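Local coordinates for protein mRNA-capping enzyme subunit alpha (PDB 3KYH) that transfers GMP from GTP to the 5'-diphosphate end of RNA through a covalent lysine-GMP intermediate, the second step of mRNA capping, at residues 182-187 with 198-203. Residues are numbered along the deposited sequence; the frame is centred on the assembly and turned at random.
Sequences PYFDLR and PFKISM
Y183 reaches from the helix toward the strand and lays one face of its ring against I201. From CB, which starts out toward the strand, the side chain extends with CG anti to the backbone N (chi1 169°), and contact with I201 begins farther out on the ring. Y183 CE1 meets I201 CD1 at 3.5 Å, while Y183 CZ lies 3.9 Å from I201 CB. I201 CB sits 4.2 Å from the centroid of the Y183 ring and 21° off the normal, a CH-pi contact displaced toward the rim. At the tip, Y183 OH arrives at the strand backbone, 3.5 Å from I201 N and 4.0 Å from K200 CA, with K200 CG also close by. Residues 182-187 form the C-terminal part of helix 168-189, packed on 200-203, a strand that pairs in parallel with 146-152 in the mixed sheet of the nucleotidyltransferase catalytic domain. The axes of the segments 182-187 and 200-203 come within 10.0 Å, their N-to-C directions at 133°, a gap that Y183 and I201 span. I201 also touches M152 of the neighbouring strand and F180, one turn before F184 on helix 168-189; F110 from a loop packs on Y183. Toward the more accessible margin, the K200 chain bends at chi3, and K200 NZ lies near the plane of the F184 ring at its edge, 4.5 Å from F184 CE1, a loose approach. F184 in turn meets the ring of F180.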
loop_
_atom_site.group_PDB
_atom_site.type_symbol
_atom_site.label_atom_id
_atom_site.label_comp_id
_atom_site.label_asym_id
_atom_site.label_seq_id
_atom_site.Cartn_x
_atom_site.Cartn_y
_atom_site.Cartn_z
ATOM N N PRO C 182 -18.657 7.901 61.485
ATOM C CA PRO C 182 -17.566 6.921 61.629
ATOM C C PRO C 182 -16.269 7.224 60.884
ATOM O O PRO C 182 -15.209 6.855 61.384
ATOM C CB PRO C 182 -18.170 5.643 61.074
ATOM C CG PRO C 182 -19.047 6.114 60.032
ATOM C CD PRO C 182 -19.728 7.305 60.669
ATOM N N TYR C 183 -16.324 7.874 59.720
ATOM C CA TYR C 183 -15.095 8.500 59.195
ATOM C C TYR C 183 -14.595 9.431 60.301
ATOM O O TYR C 183 -13.491 9.235 60.796
ATOM C CB TYR C 183 -15.275 9.235 57.846
ATOM C CG TYR C 183 -14.097 10.102 57.413
ATOM C CD1 TYR C 183 -13.238 9.690 56.387
ATOM C CD2 TYR C 183 -13.839 11.352 58.018
ATOM C CE1 TYR C 183 -12.135 10.488 55.984
ATOM C CE2 TYR C 183 -12.738 12.151 57.628
ATOM C CZ TYR C 183 -11.894 11.712 56.608
ATOM O OH TYR C 183 -10.820 12.491 56.215
ATOM N N PHE C 184 -15.440 10.350 60.766
ATOM C CA PHE C 184 -14.933 11.471 61.563
ATOM C C PHE C 184 -14.403 11.058 62.928
ATOM O O PHE C 184 -13.278 11.425 63.293
ATOM C CB PHE C 184 -15.920 12.642 61.652
ATOM C CG PHE C 184 -15.238 13.987 61.709
ATOM C CD1 PHE C 184 -14.956 14.688 60.535
ATOM C CD2 PHE C 184 -14.830 14.525 62.932
ATOM C CE1 PHE C 184 -14.290 15.914 60.570
ATOM C CE2 PHE C 184 -14.157 15.753 62.984
ATOM C CZ PHE C 184 -13.886 16.449 61.798
ATOM N N ASP C 185 -15.216 10.276 63.640
ATOM C CA ASP C 185 -14.845 9.624 64.899
ATOM C C ASP C 185 -13.519 8.897 64.772
ATOM O O ASP C 185 -12.582 9.212 65.506
ATOM C CB ASP C 185 -15.946 8.654 65.328
ATOM C CG ASP C 185 -17.188 9.368 65.805
ATOM O OD1 ASP C 185 -17.735 8.956 66.853
ATOM O OD2 ASP C 185 -17.593 10.366 65.165
ATOM N N LEU C 186 -13.444 7.995 63.792
ATOM C CA LEU C 186 -12.251 7.200 63.488
ATOM C C LEU C 186 -11.008 8.046 63.288
ATOM O O LEU C 186 -9.906 7.620 63.625
ATOM C CB LEU C 186 -12.506 6.362 62.233
ATOM C CG LEU C 186 -11.560 5.320 61.650
ATOM C CD1 LEU C 186 -12.433 4.317 60.914
ATOM C CD2 LEU C 186 -10.524 5.954 60.711
ATOM N N ARG C 187 -11.185 9.224 62.708
ATOM C CA ARG C 187 -10.068 10.105 62.471
ATOM C C ARG C 187 -9.797 10.928 63.729
ATOM O O ARG C 187 -8.679 11.409 63.936
ATOM C CB ARG C 187 -10.358 11.006 61.268
ATOM C CG ARG C 187 -9.132 11.730 60.747
ATOM C CD ARG C 187 -9.499 13.069 60.142
ATOM N NE ARG C 187 -8.310 13.885 59.911
ATOM C CZ ARG C 187 -7.502 13.810 58.851
ATOM N NH1 ARG C 187 -7.701 12.937 57.863
ATOM N NH2 ARG C 187 -6.461 14.624 58.784
ATOM N N PRO C 198 -5.277 9.881 51.820
ATOM C CA PRO C 198 -4.556 10.837 50.965
ATOM C C PRO C 198 -5.049 12.278 50.967
ATOM O O PRO C 198 -4.347 13.154 50.461
ATOM C CB PRO C 198 -4.776 10.282 49.548
ATOM C CG PRO C 198 -6.049 9.535 49.644
ATOM C CD PRO C 198 -5.950 8.866 50.996
ATOM N N PHE C 199 -6.244 12.510 51.502
ATOM C CA PHE C 199 -6.958 13.769 51.341
ATOM C C PHE C 199 -8.163 13.854 52.282
ATOM O O PHE C 199 -8.713 12.815 52.648
ATOM C CB PHE C 199 -7.383 13.906 49.877
ATOM C CG PHE C 199 -8.506 12.974 49.425
ATOM C CD1 PHE C 199 -9.743 12.896 50.082
ATOM C CD2 PHE C 199 -8.385 12.300 48.212
ATOM C CE1 PHE C 199 -10.800 12.165 49.538
ATOM C CE2 PHE C 199 -9.417 11.504 47.706
ATOM C CZ PHE C 199 -10.629 11.454 48.361
ATOM N N LYS C 200 -8.606 15.066 52.629
ATOM C CA LYS C 200 -9.684 15.246 53.612
ATOM C C LYS C 200 -11.131 15.106 53.082
ATOM O O LYS C 200 -11.379 15.198 51.870
ATOM C CB LYS C 200 -9.502 16.559 54.382
ATOM C CG LYS C 200 -10.068 16.500 55.806
ATOM C CD LYS C 200 -10.300 17.866 56.443
ATOM C CE LYS C 200 -11.610 17.815 57.227
ATOM N NZ LYS C 200 -11.730 18.805 58.328
ATOM N N ILE C 201 -12.073 14.843 53.995
ATOM C CA ILE C 201 -13.509 14.743 53.679
ATOM C C ILE C 201 -14.352 15.701 54.528
ATOM O O ILE C 201 -14.013 15.978 55.677
ATOM C CB ILE C 201 -14.006 13.279 53.748
ATOM C CG1 ILE C 201 -13.449 12.497 52.554
ATOM C CG2 ILE C 201 -15.527 13.176 53.617
ATOM C CD1 ILE C 201 -12.084 11.917 52.783
ATOM N N SER C 202 -15.366 16.308 53.909
ATOM C CA SER C 202 -16.289 17.184 54.624
ATOM C C SER C 202 -17.646 17.166 53.987
ATOM O O SER C 202 -17.758 16.845 52.788
ATOM C CB SER C 202 -15.784 18.623 54.754
ATOM O OG SER C 202 -16.658 19.351 55.622
ATOM N N MET C 203 -18.654 17.503 54.796
ATOM C CA MET C 203 -20.032 17.633 54.316
ATOM C C MET C 203 -20.244 18.913 53.466
ATOM O O MET C 203 -19.624 19.940 53.740
ATOM C CB MET C 203 -21.024 17.567 55.491
ATOM C CG MET C 203 -21.094 16.201 56.186
ATOM S SD MET C 203 -22.226 14.968 55.518
ATOM C CE MET C 203 -23.706 15.466 56.420
#